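Beta-1,4-exocellulase (Thermobifida fusca, PDB 4B4H) acts as a family 6 cellobiohydrolase in cellulose degradation, hydrolysing beta-1,4-glucosidic linkages, and is represented here by its catalytic domain. Local coordinates at residues T76-I81 with A348-K353; P113-M118 with L171-E176; Y163-G168 with N210-T215; N182-A187 with D217-F222. All coordinates share one frame; numbering follows the deposited sequence.

Interaction 1. Residues T76-I81 with A348-K353; sequences TIQVVI and AYVWVK
Gln78 and Val352 mark the nearest approach of the two backbones, with their CA atoms 7.3 Å apart, too far for direct strand pairing. Strand 75-81 and the end of strand 346-350, with the loop that follows it, belong to the distorted alpha/beta barrel found in family 6 glycoside hydrolases, and their side chains meet inside it. Strand 75-81 pairs with strand 127-133, and strand 346-350 pairs with strand 283-287. The gap is bridged mainly by Gln78. Its CG lies anti to the carbonyl carbon (chi1 -59°), and its amide end reaches the two valines obliquely. NE2 packs 3.2 Å from Val350 CB and 3.4 Å from Val352 CG2. This buried nitrogen has no hydrogen-bonding partner in the model. Two residues on from Gln78, Val80 CG2 meets Val352 CG1 at 3.6 Å, so Val352 is shared by both contacts. Val80 also lies close to Trp39, a predicted substrate-binding residue whose NE1 donates to Val352 O. Asp287 takes the backbone N atoms of Val352 and Lys353, the latter also predicted to bind substrate. The polar link across the contact is a water, which donates to Gln78 OE1 at 2.8 Å and accepts from Trp351 N at 2.8 Å.

Interaction 2. Residues P113-M118 with L171-E176; sequences PIADIM and LRKLGE
Two neighbouring helices of the outer layer of the alpha/beta barrel meet here, Ala115 of helix 103-121 facing Leu174 of helix 162-175. The local axes run nearly parallel, at 17°, and come within 9.5 Å. The nearest CA atoms are those of Ala115 and Leu174, 5.8 Å apart. Leu174 is the main bridging residue. Its CG stands anti to the carbonyl carbon (chi1 -55°), and the CD2 branch extends toward the other helix. CD2 lies 4.0 Å from Ala115 CA, so a methyl group rests against the backbone of the small residue. The same methyl meets Ile114 CG2 at 4.2 Å and Met118 SD at 4.2 Å. It therefore sits among three residues spaced over one turn of the helix. Leu174 has two conformers, so the CD2 contacts belong to one of them and are doubtful for the other. Lys173 brings CE to 4.3 Å from Ala115 CB. Its NZ is 6.0 Å from Asp116 OD1, so the opposite charges are near but not in contact. The contact across the helices is apolar, and Lys173 and Asp116 lie beside it without pairing. Toward the sheet, Met118 touches Val180 and Leu174 touches Asn182, both on strand 180-185. Ile114 and Met118 also touch Leu59 of helix 59-70. Such packing of adjacent, nearly parallel helices over a parallel sheet is typical of the repeated beta-alpha connections of an alpha/beta barrel.

Interaction 3. Residues Y163-G168 with N210-T215; sequences YVNGVG and NASGST
Ser212 turns its hydroxyl toward the helix and donates from OG to Asn165 O, at 2.6 Å. OG lies anti to its own carbonyl carbon (chi1 -54°), beside the backbone N. It reaches the acceptor in the carbonyl plane, on a lone pair, with a C=O...OG angle of 116°. The Asn165 side chain stays beside this bond, its CB 3.6 Å from the same OG. Its OD1 makes a second link through a water, which donates to OD1 and accepts from Ser212 N. Ala211 points its CB at Val164, next to Asn165. That methyl lies 3.8 Å from Val164 CG1 and is also close to Val164 O. Gly168 lets the loop come close, because a CB there would clash with Ala211 O and crowd Ser212 CB. Instead, Gly168 CA makes a CA-H...O contact with Ala211 O at 3.5 Å. Ser214 places CB 3.5 Å from Gly168 O, while its hydroxyl bonds Ala209 O. Residues 211-214 form a type I' beta turn, closed by Ser214 N donating to Ala211 O at 2.9 Å. The turn follows helix 198-209. Ser212 is linked to helix 162-175 through its hydroxyl, through a water on its backbone N, and through its carbonyl, which takes Arg172 NE. This implies a turn held by polar bonds together with the close fit at Gly168 and Ala211.

Interaction 4. Residues N182-A187 with D217-F222; sequences NYIDAA and DYVHGF
Asn182 O accepts two backbone N-H groups, from His220 and Gly221, where the loop enters strand 221-224. His220 N binds it at 2.9 Å, and Gly221 N adds a weak bond at 3.3 Å. The side chain of Asn182 extends the grip. Its ND2 donates to Tyr218 O at 2.9 Å with an N-H...O angle of 161°, and that oxygen lies close to the amide plane. The parallel pairing continues with Ile184 N donating to Gly221 O at 3.0 Å. This joins strands 180-185 and 221-224, adjacent in the sheet of the alpha/beta barrel. On one face of the sheet the Tyr183 ring lies over Gly221, with Gly221 N above the ring plane toward its rim. A CB on Gly221 would clash with Tyr183 CE2. Tyr183 OH meets the edge of the His220 ring at CD2 and hydrogen-bonds Asp347. On the other face Ile184 and Phe222 lie side by side, Ile184 CB being 3.7 Å from Phe222 CD2. Ile184 CD1 also meets Val219 CG2 at 3.7 Å, the two side chains crossing at about a right angle. His220 lies near Asp4 and Asp281, residues of a calcium site of this protein that holds no calcium on this chain. The chemistry implies a strand start fixed by Asn182 through both its carbonyl and its amide, with the carbonyl oxygen shared unequally between two donors.

All four contacts lie in the family 6 catalytic domain. Interactions 2, 3 and 4 fall within the long chain loop closed by interaction 1. Interactions 1 and 4 reach the same sheet, their centres 12 Å apart. Interactions 2 and 3 share helix 162-175, with centres 13 Å apart. Interaction 2 ends before interaction 4 begins, whereas the segments of interaction 3 alternate with those of both. Ile81 and Val79 of interaction 1 pack on Leu174 and Met118 of interaction 2, and Leu171 O packs on Tyr218 CB of interaction 4. Interaction 2 touches each of the other three, so the helical layer connects the barrel interior, the sheet and the outer turn.

Interaction 1. Residues T76-I81 with A348-K353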
loop_
_atom_site.group_PDB
_atom_site.type_symbol
_atom_site.label_atom_id
_atom_site.label_comp_id
_atom_site.label_asym_id
_atom_site.label_seq_id
_atom_site.Cartn_x
_atom_site.Cartn_y
_atom_site.Cartn_z
ATOM N N THR A 76 1.942 -11.132 -15.341
ATOM C CA THR A 76 2.389 -10.112 -14.416
ATOM C C THR A 76 2.213 -10.585 -12.978
ATOM O O THR A 76 1.113 -10.963 -12.555
ATOM C CB THR A 76 1.623 -8.808 -14.690
ATOM O OG1 THR A 76 1.875 -8.428 -16.042
ATOM C CG2 THR A 76 2.071 -7.678 -13.765
ATOM N N ILE A 77 3.333 -10.592 -12.254
ATOM C CA ILE A 77 3.394 -10.936 -10.824
ATOM C C ILE A 77 3.878 -9.715 -10.045
ATOM O O ILE A 77 4.831 -9.039 -10.445
ATOM C CB ILE A 77 4.316 -12.154 -10.520
ATOM C CG1 ILE A 77 4.289 -12.510 -9.023
ATOM C CG2 ILE A 77 5.754 -11.886 -10.971
ATOM C CD1 ILE A 77 4.989 -13.801 -8.640
ATOM N N GLN A 78 3.238 -9.476 -8.927
ATOM C CA GLN A 78 3.604 -8.341 -8.135
ATOM C C GLN A 78 4.408 -8.808 -6.910
ATOM O O GLN A 78 4.071 -9.685 -6.329
ATOM C CB GLN A 78 2.348 -7.581 -7.685
ATOM C CG GLN A 78 1.447 -7.057 -8.773
ATOM C CD GLN A 78 0.101 -6.701 -8.238
ATOM O OE1 GLN A 78 -0.782 -7.473 -8.231
ATOM N NE2 GLN A 78 -0.020 -5.517 -7.792
ATOM N N VAL A 79 5.521 -8.177 -6.673
ATOM C CA VAL A 79 6.406 -8.533 -5.567
ATOM C C VAL A 79 6.586 -7.288 -4.698
ATOM O O VAL A 79 6.979 -6.242 -5.201
ATOM C CB VAL A 79 7.792 -9.004 -6.097
ATOM C CG1 VAL A 79 8.787 -9.137 -4.952
ATOM C CG2 VAL A 79 7.711 -10.336 -6.842
ATOM N N VAL A 80 6.333 -7.398 -3.391
ATOM C CA VAL A 80 6.490 -6.236 -2.499
ATOM C C VAL A 80 7.860 -6.293 -1.850
ATOM O O VAL A 80 8.196 -7.296 -1.239
ATOM C CB VAL A 80 5.408 -6.186 -1.397
ATOM C CG1 VAL A 80 5.421 -4.818 -0.749
ATOM C CG2 VAL A 80 4.020 -6.435 -1.987
ATOM N N ILE A 81 8.634 -5.218 -2.040
ATOM C CA ILE A 81 9.961 -5.026 -1.442
ATOM C C ILE A 81 9.757 -4.199 -0.178
ATOM O O ILE A 81 9.298 -3.046 -0.245
ATOM C CB ILE A 81 10.864 -4.260 -2.434
ATOM C CG1 ILE A 81 10.893 -4.973 -3.805
ATOM C CG2 ILE A 81 12.279 -4.068 -1.886
ATOM C CD1 ILE A 81 11.194 -6.467 -3.761
ATOM N N ALA A 348 -3.266 0.493 -13.392
ATOM C CA ALA A 348 -4.125 -0.551 -12.879
ATOM C C ALA A 348 -4.602 -0.274 -11.468
ATOM O O ALA A 348 -3.954 0.449 -10.694
ATOM C CB ALA A 348 -3.394 -1.878 -12.895
ATOM N N TYR A 349 -5.753 -0.857 -11.162
ATOM C CA TYR A 349 -6.085 -1.153 -9.781
ATOM C C TYR A 349 -5.556 -2.546 -9.482
ATOM O O TYR A 349 -5.739 -3.463 -10.273
ATOM C CB TYR A 349 -7.593 -1.074 -9.534
ATOM C CG TYR A 349 -8.228 0.286 -9.786
ATOM C CD1 TYR A 349 -7.499 1.478 -9.702
ATOM C CD2 TYR A 349 -9.595 0.377 -10.074
ATOM C CE1 TYR A 349 -8.109 2.711 -9.931
ATOM C CE2 TYR A 349 -10.208 1.595 -10.286
ATOM C CZ TYR A 349 -9.477 2.755 -10.228
ATOM O OH TYR A 349 -10.127 3.947 -10.457
ATOM N N VAL A 350 -4.882 -2.689 -8.339
ATOM C CA VAL A 350 -4.220 -3.937 -7.970
ATOM C C VAL A 350 -4.644 -4.411 -6.573
ATOM O O VAL A 350 -5.180 -3.634 -5.823
ATOM C CB VAL A 350 -2.682 -3.793 -8.091
ATOM C CG1 VAL A 350 -2.287 -3.610 -9.551
ATOM C CG2 VAL A 350 -2.133 -2.621 -7.279
ATOM N N TRP A 351 -4.517 -5.707 -6.286
ATOM C CA TRP A 351 -4.663 -6.206 -4.930
ATOM C C TRP A 351 -3.280 -6.531 -4.438
ATOM O O TRP A 351 -2.801 -7.654 -4.633
ATOM C CB TRP A 351 -5.562 -7.449 -4.909
ATOM C CG TRP A 351 -7.054 -7.171 -4.919
ATOM C CD1 TRP A 351 -7.701 -5.973 -5.231
ATOM C CD2 TRP A 351 -8.135 -8.118 -4.620
ATOM N NE1 TRP A 351 -9.073 -6.115 -5.140
ATOM C CE2 TRP A 351 -9.390 -7.381 -4.791
ATOM C CE3 TRP A 351 -8.187 -9.468 -4.272
ATOM C CZ2 TRP A 351 -10.629 -7.976 -4.546
ATOM C CZ3 TRP A 351 -9.434 -10.050 -4.046
ATOM C CH2 TRP A 351 -10.623 -9.324 -4.200
ATOM N N VAL A 352 -2.624 -5.574 -3.785
ATOM C CA VAL A 352 -1.255 -5.809 -3.312
ATOM C C VAL A 352 -1.304 -6.560 -1.968
ATOM O O VAL A 352 -0.840 -7.707 -1.885
ATOM C CB VAL A 352 -0.411 -4.517 -3.298
ATOM C CG1 VAL A 352 0.911 -4.734 -2.587
ATOM C CG2 VAL A 352 -0.133 -4.065 -4.721
ATOM N N LYS A 353 -1.944 -5.969 -0.955
ATOM C CA LYS A 353 -2.287 -6.699 0.274
ATOM C C LYS A 353 -3.208 -7.882 -0.015
ATOM O O LYS A 353 -4.269 -7.693 -0.598
ATOM C CB LYS A 353 -2.940 -5.752 1.302
ATOM C CG LYS A 353 -3.411 -6.391 2.600
ATOM C CD LYS A 353 -2.290 -6.699 3.577
ATOM C CE LYS A 353 -2.855 -7.539 4.703
ATOM N NZ LYS A 353 -1.741 -8.015 5.566
HETATM O O HOH W 1 -3.620 -7.695 -8.100
#

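Interaction 2. Residues P113-M118 with L171-E176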
loop_
_atom_site.group_PDB
_atom_site.type_symbol
_atom_site.label_atom_id
_atom_site.label_comp_id
_atom_site.label_asym_id
_atom_site.label_seq_id
_atom_site.Cartn_x
_atom_site.Cartn_y
_atom_site.Cartn_z
ATOM N N PRO A 113 20.356 -10.446 -3.250
ATOM C CA PRO A 113 19.830 -11.792 -3.557
ATOM C C PRO A 113 18.492 -11.744 -4.292
ATOM O O PRO A 113 18.200 -12.647 -5.059
ATOM C CB PRO A 113 19.648 -12.432 -2.169
ATOM C CG PRO A 113 19.583 -11.278 -1.231
ATOM C CD PRO A 113 20.539 -10.277 -1.794
ATOM N N ILE A 114 17.673 -10.724 -4.043
ATOM C CA ILE A 114 16.420 -10.600 -4.785
ATOM C C ILE A 114 16.725 -10.253 -6.228
ATOM O O ILE A 114 16.099 -10.774 -7.154
ATOM C CB ILE A 114 15.488 -9.542 -4.168
ATOM C CG1 ILE A 114 14.930 -10.083 -2.856
ATOM C CG2 ILE A 114 14.359 -9.177 -5.137
ATOM C CD1 ILE A 114 14.279 -9.032 -1.984
ATOM N N ALA A 115 17.689 -9.349 -6.415
ATOM C CA ALA A 115 18.132 -8.959 -7.735
ATOM C C ALA A 115 18.644 -10.167 -8.493
ATOM O O ALA A 115 18.320 -10.342 -9.668
ATOM C CB ALA A 115 19.214 -7.896 -7.644
ATOM N N ASP A 116 19.406 -11.008 -7.799
ATOM C CA ASP A 116 19.997 -12.219 -8.382
ATOM C C ASP A 116 18.945 -13.205 -8.885
ATOM O O ASP A 116 19.124 -13.811 -9.936
ATOM C CB ASP A 116 20.939 -12.907 -7.387
ATOM C CG ASP A 116 22.169 -12.084 -7.066
ATOM O OD1 ASP A 116 22.529 -11.163 -7.840
ATOM O OD2 ASP A 116 22.791 -12.363 -6.007
ATOM N N ILE A 117 17.841 -13.339 -8.157
ATOM C CA ILE A 117 16.753 -14.204 -8.614
ATOM C C ILE A 117 15.982 -13.593 -9.790
ATOM O O ILE A 117 15.664 -14.281 -10.765
ATOM C CB ILE A 117 15.775 -14.569 -7.484
ATOM C CG1 ILE A 117 16.502 -15.361 -6.390
ATOM C CG2 ILE A 117 14.581 -15.346 -8.033
ATOM C CD1 ILE A 117 15.662 -15.607 -5.155
ATOM N N MET A 118 15.693 -12.295 -9.725
ATOM C CA MET A 118 14.940 -11.676 -10.818
ATOM C C MET A 118 15.731 -11.680 -12.124
ATOM O O MET A 118 15.164 -11.851 -13.207
ATOM C CB MET A 118 14.458 -10.276 -10.434
ATOM C CG MET A 118 13.484 -10.338 -9.264
ATOM S SD MET A 118 12.833 -8.729 -8.854
ATOM C CE MET A 118 11.623 -9.133 -7.596
ATOM N N LEU A 171 15.868 0.730 -6.402
ATOM C CA LEU A 171 15.467 1.205 -7.714
ATOM C C LEU A 171 16.534 0.862 -8.730
ATOM O O LEU A 171 16.227 0.368 -9.803
ATOM C CB LEU A 171 15.217 2.699 -7.697
ATOM C CG LEU A 171 13.903 3.069 -7.014
ATOM C CD1 LEU A 171 13.885 4.569 -6.786
ATOM C CD2 LEU A 171 12.733 2.654 -7.903
ATOM N N ARG A 172 17.799 1.107 -8.400
ATOM C CA ARG A 172 18.844 0.808 -9.366
ATOM C C ARG A 172 19.010 -0.692 -9.618
ATOM O O ARG A 172 19.135 -1.131 -10.764
ATOM C CB ARG A 172 20.187 1.399 -8.940
ATOM C CG ARG A 172 21.330 0.928 -9.841
ATOM C CD ARG A 172 22.578 1.803 -9.753
ATOM N NE ARG A 172 23.123 1.850 -8.391
ATOM C CZ ARG A 172 23.936 0.948 -7.850
ATOM N NH1 ARG A 172 24.362 -0.128 -8.535
ATOM N NH2 ARG A 172 24.337 1.144 -6.584
ATOM N N LYS A 173 19.082 -1.468 -8.544
ATOM C CA LYS A 173 19.365 -2.896 -8.659
ATOM C C LYS A 173 18.257 -3.626 -9.397
ATOM O O LYS A 173 18.517 -4.468 -10.264
ATOM C CB LYS A 173 19.588 -3.522 -7.274
ATOM C CG LYS A 173 20.921 -3.216 -6.580
ATOM C CD LYS A 173 22.174 -3.553 -7.379
ATOM C CE LYS A 173 22.394 -5.047 -7.573
ATOM N NZ LYS A 173 23.746 -5.319 -8.138
ATOM N N LEU A 174 17.017 -3.302 -9.057
ATOM C CA LEU A 174 15.882 -3.954 -9.678
ATOM C C LEU A 174 15.594 -3.275 -11.011
ATOM O O LEU A 174 15.246 -3.936 -11.973
ATOM C CB LEU A 174 14.662 -3.938 -8.755
ATOM C CG LEU A 174 14.852 -4.521 -7.348
ATOM C CD1 LEU A 174 13.509 -4.639 -6.638
ATOM C CD2 LEU A 174 15.565 -5.870 -7.379
ATOM N N GLY A 175 15.778 -1.957 -11.065
ATOM C CA GLY A 175 15.533 -1.201 -12.304
ATOM C C GLY A 175 16.430 -1.559 -13.474
ATOM O O GLY A 175 16.033 -1.383 -14.632
ATOM N N GLU A 176 17.647 -2.020 -13.204
ATOM C CA GLU A 176 18.510 -2.483 -14.304
ATOM C C GLU A 176 17.895 -3.694 -15.036
ATOM O O GLU A 176 18.040 -3.825 -16.268
ATOM C CB GLU A 176 19.924 -2.783 -13.800
ATOM C CG GLU A 176 20.715 -1.519 -13.501
ATOM C CD GLU A 176 21.919 -1.750 -12.602
ATOM O OE1 GLU A 176 22.164 -2.897 -12.201
ATOM O OE2 GLU A 176 22.628 -0.769 -12.297
#

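Interaction 3. Residues Y163-G168 with N210-T215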
loop_
_atom_site.group_PDB
_atom_site.type_symbol
_atom_site.label_atom_id
_atom_site.label_comp_id
_atom_site.label_asym_id
_atom_site.label_seq_id
_atom_site.Cartn_x
_atom_site.Cartn_y
_atom_site.Cartn_z
ATOM N N TYR A 163 16.532 5.522 4.581
ATOM C CA TYR A 163 15.394 5.376 3.663
ATOM C C TYR A 163 15.698 5.849 2.253
ATOM O O TYR A 163 15.467 5.120 1.296
ATOM C CB TYR A 163 14.176 6.140 4.174
ATOM C CG TYR A 163 13.378 5.501 5.290
ATOM C CD1 TYR A 163 13.881 4.442 6.064
ATOM C CD2 TYR A 163 12.118 5.994 5.591
ATOM C CE1 TYR A 163 13.122 3.889 7.090
ATOM C CE2 TYR A 163 11.357 5.452 6.608
ATOM C CZ TYR A 163 11.863 4.402 7.360
ATOM O OH TYR A 163 11.095 3.870 8.369
ATOM N N VAL A 164 16.227 7.062 2.121
ATOM C CA VAL A 164 16.481 7.638 0.796
ATOM C C VAL A 164 17.480 6.759 0.028
ATOM O O VAL A 164 17.243 6.378 -1.125
ATOM C CB VAL A 164 16.955 9.117 0.905
ATOM C CG1 VAL A 164 17.424 9.652 -0.439
ATOM C CG2 VAL A 164 15.858 9.991 1.477
ATOM N N ASN A 165 18.596 6.431 0.666
ATOM C CA ASN A 165 19.639 5.635 0.024
ATOM C C ASN A 165 19.263 4.168 -0.176
ATOM O O ASN A 165 19.663 3.570 -1.171
ATOM C CB ASN A 165 20.951 5.727 0.807
ATOM C CG ASN A 165 21.619 7.079 0.663
ATOM O OD1 ASN A 165 21.419 7.791 -0.314
ATOM N ND2 ASN A 165 22.441 7.433 1.646
ATOM N N GLY A 166 18.514 3.600 0.775
ATOM C CA GLY A 166 18.000 2.233 0.646
ATOM C C GLY A 166 17.109 2.131 -0.576
ATOM O O GLY A 166 17.353 1.297 -1.447
ATOM N N VAL A 167 16.092 2.987 -0.624
ATOM C CA VAL A 167 15.165 3.050 -1.755
ATOM C C VAL A 167 15.894 3.257 -3.085
ATOM O O VAL A 167 15.594 2.559 -4.061
ATOM C CB VAL A 167 14.085 4.134 -1.539
ATOM C CG1 VAL A 167 13.336 4.413 -2.830
ATOM C CG2 VAL A 167 13.127 3.724 -0.433
ATOM N N GLY A 168 16.846 4.199 -3.123
ATOM C CA GLY A 168 17.650 4.428 -4.324
ATOM C C GLY A 168 18.301 3.164 -4.817
ATOM O O GLY A 168 18.226 2.840 -6.009
ATOM N N ASN A 210 16.980 9.596 -7.310
ATOM C CA ASN A 210 18.311 9.994 -7.758
ATOM C C ASN A 210 19.435 9.589 -6.809
ATOM O O ASN A 210 20.601 9.883 -7.079
ATOM C CB ASN A 210 18.336 11.494 -8.007
ATOM C CG ASN A 210 17.564 11.867 -9.241
ATOM O OD1 ASN A 210 18.101 11.821 -10.347
ATOM N ND2 ASN A 210 16.286 12.198 -9.073
ATOM N N ALA A 211 19.080 8.887 -5.727
ATOM C CA ALA A 211 20.054 8.439 -4.720
ATOM C C ALA A 211 20.716 7.106 -5.099
ATOM O O ALA A 211 20.157 6.336 -5.871
ATOM C CB ALA A 211 19.368 8.305 -3.362
ATOM N N SER A 212 21.892 6.819 -4.527
ATOM C CA SER A 212 22.554 5.508 -4.671
ATOM C C SER A 212 22.798 5.060 -6.111
ATOM O O SER A 212 22.865 3.848 -6.387
ATOM C CB SER A 212 21.766 4.420 -3.938
ATOM O OG SER A 212 21.542 4.768 -2.590
ATOM N N GLY A 213 22.915 6.022 -7.015
ATOM C CA GLY A 213 23.164 5.723 -8.423
ATOM C C GLY A 213 21.918 5.629 -9.278
ATOM O O GLY A 213 22.018 5.475 -10.483
ATOM N N SER A 214 20.746 5.703 -8.657
ATOM C CA SER A 214 19.477 5.641 -9.388
ATOM C C SER A 214 19.208 6.918 -10.212
ATOM O O SER A 214 19.828 7.974 -9.981
ATOM C CB SER A 214 18.330 5.334 -8.426
ATOM O OG SER A 214 17.070 5.206 -9.086
ATOM N N THR A 215 18.343 6.792 -11.221
ATOM C CA THR A 215 17.791 7.947 -11.938
ATOM C C THR A 215 16.288 7.733 -12.008
ATOM O O THR A 215 15.807 6.639 -11.691
ATOM C CB THR A 215 18.330 8.138 -13.376
ATOM O OG1 THR A 215 17.774 7.139 -14.236
ATOM C CG2 THR A 215 19.859 8.092 -13.435
HETATM O O HOH W 2 22.685 8.425 -2.673
#

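Interaction 4. Residues N182-A187 with D217-F222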
loop_
_atom_site.group_PDB
_atom_site.type_symbol
_atom_site.label_atom_id
_atom_site.label_comp_id
_atom_site.label_asym_id
_atom_site.label_seq_id
_atom_site.Cartn_x
_atom_site.Cartn_y
_atom_site.Cartn_z
ATOM N N ASN A 182 9.396 -0.982 -11.524
ATOM C CA ASN A 182 9.409 -0.443 -10.156
ATOM C C ASN A 182 8.343 0.593 -9.903
ATOM O O ASN A 182 8.287 1.595 -10.595
ATOM C CB ASN A 182 10.755 0.245 -9.882
ATOM C CG ASN A 182 11.928 -0.724 -9.785
ATOM O OD1 ASN A 182 11.795 -1.866 -9.344
ATOM N ND2 ASN A 182 13.082 -0.266 -10.224
ATOM N N TYR A 183 7.562 0.400 -8.845
ATOM C CA TYR A 183 6.630 1.427 -8.399
ATOM C C TYR A 183 6.992 1.840 -6.984
ATOM O O TYR A 183 7.021 1.014 -6.082
ATOM C CB TYR A 183 5.167 0.942 -8.471
ATOM C CG TYR A 183 4.694 0.707 -9.873
ATOM C CD1 TYR A 183 5.155 -0.389 -10.615
ATOM C CD2 TYR A 183 3.781 1.569 -10.456
ATOM C CE1 TYR A 183 4.739 -0.590 -11.929
ATOM C CE2 TYR A 183 3.350 1.376 -11.762
ATOM C CZ TYR A 183 3.813 0.275 -12.487
ATOM O OH TYR A 183 3.393 0.071 -13.792
ATOM N N ILE A 184 7.235 3.135 -6.794
ATOM C CA ILE A 184 7.533 3.653 -5.453
ATOM C C ILE A 184 6.226 3.843 -4.696
ATOM O O ILE A 184 5.262 4.404 -5.218
ATOM C CB ILE A 184 8.293 4.997 -5.487
ATOM C CG1 ILE A 184 9.697 4.829 -6.090
ATOM C CG2 ILE A 184 8.391 5.575 -4.076
ATOM C CD1 ILE A 184 10.393 6.121 -6.449
ATOM N N ASP A 185 6.166 3.342 -3.469
ATOM C CA ASP A 185 4.993 3.548 -2.661
ATOM C C ASP A 185 4.818 5.033 -2.340
ATOM O O ASP A 185 5.774 5.707 -1.962
ATOM C CB ASP A 185 5.047 2.751 -1.363
ATOM C CG ASP A 185 3.777 2.889 -0.582
ATOM O OD1 ASP A 185 2.813 2.143 -0.892
ATOM O OD2 ASP A 185 3.728 3.773 0.302
ATOM N N ALA A 186 3.581 5.516 -2.445
ATOM C CA ALA A 186 3.272 6.943 -2.337
ATOM C C ALA A 186 2.184 7.194 -1.292
ATOM O O ALA A 186 1.329 8.092 -1.438
ATOM C CB ALA A 186 2.830 7.458 -3.703
ATOM N N ALA A 187 2.233 6.387 -0.234
ATOM C CA ALA A 187 1.299 6.507 0.876
ATOM C C ALA A 187 -0.152 6.555 0.366
ATOM O O ALA A 187 -0.550 5.787 -0.530
ATOM C CB ALA A 187 1.619 7.759 1.698
ATOM N N ASP A 217 14.729 7.240 -14.526
ATOM C CA ASP A 217 14.571 6.188 -15.531
ATOM C C ASP A 217 14.447 4.767 -14.944
ATOM O O ASP A 217 14.165 3.809 -15.675
ATOM C CB ASP A 217 15.710 6.291 -16.550
ATOM C CG ASP A 217 15.557 7.510 -17.477
ATOM O OD1 ASP A 217 14.483 7.670 -18.084
ATOM O OD2 ASP A 217 16.504 8.313 -17.610
ATOM N N TYR A 218 14.655 4.632 -13.626
ATOM C CA TYR A 218 14.401 3.361 -12.932
ATOM C C TYR A 218 13.048 3.329 -12.206
ATOM O O TYR A 218 12.723 2.353 -11.524
ATOM C CB TYR A 218 15.536 3.030 -11.955
ATOM C CG TYR A 218 16.881 2.913 -12.620
ATOM C CD1 TYR A 218 17.068 2.113 -13.755
ATOM C CD2 TYR A 218 17.966 3.618 -12.123
ATOM C CE1 TYR A 218 18.312 2.023 -14.357
ATOM C CE2 TYR A 218 19.212 3.537 -12.716
ATOM C CZ TYR A 218 19.382 2.739 -13.831
ATOM O OH TYR A 218 20.622 2.685 -14.413
ATOM N N VAL A 219 12.266 4.399 -12.344
ATOM C CA VAL A 219 10.931 4.441 -11.743
ATOM C C VAL A 219 9.875 4.383 -12.829
ATOM O O VAL A 219 9.820 5.254 -13.699
ATOM C CB VAL A 219 10.730 5.702 -10.878
ATOM C CG1 VAL A 219 9.349 5.684 -10.216
ATOM C CG2 VAL A 219 11.802 5.762 -9.801
ATOM N N HIS A 220 9.046 3.342 -12.768
ATOM C CA HIS A 220 8.027 3.140 -13.775
ATOM C C HIS A 220 6.742 3.787 -13.361
ATOM O O HIS A 220 5.878 4.072 -14.208
ATOM C CB HIS A 220 7.811 1.650 -14.035
ATOM C CG HIS A 220 7.258 1.363 -15.407
ATOM N ND1 HIS A 220 8.026 1.359 -16.512
ATOM C CD2 HIS A 220 5.959 1.115 -15.832
ATOM C CE1 HIS A 220 7.263 1.110 -17.586
ATOM N NE2 HIS A 220 5.999 0.960 -17.174
ATOM N N GLY A 221 6.603 4.033 -12.060
ATOM C CA GLY A 221 5.405 4.645 -11.539
ATOM C C GLY A 221 5.361 4.671 -10.039
ATOM O O GLY A 221 6.393 4.507 -9.383
ATOM N N PHE A 222 4.160 4.910 -9.533
ATOM C CA PHE A 222 3.907 5.026 -8.110
ATOM C C PHE A 222 2.653 4.241 -7.739
ATOM O O PHE A 222 1.763 4.065 -8.548
ATOM C CB PHE A 222 3.782 6.507 -7.723
ATOM C CG PHE A 222 5.056 7.293 -7.920
ATOM C CD1 PHE A 222 5.418 7.785 -9.173
ATOM C CD2 PHE A 222 5.910 7.512 -6.847
ATOM C CE1 PHE A 222 6.604 8.493 -9.352
ATOM C CE2 PHE A 222 7.092 8.213 -7.022
ATOM C CZ PHE A 222 7.437 8.698 -8.264
HETATM O O HOH W 3 11.448 0.595 -13.556
#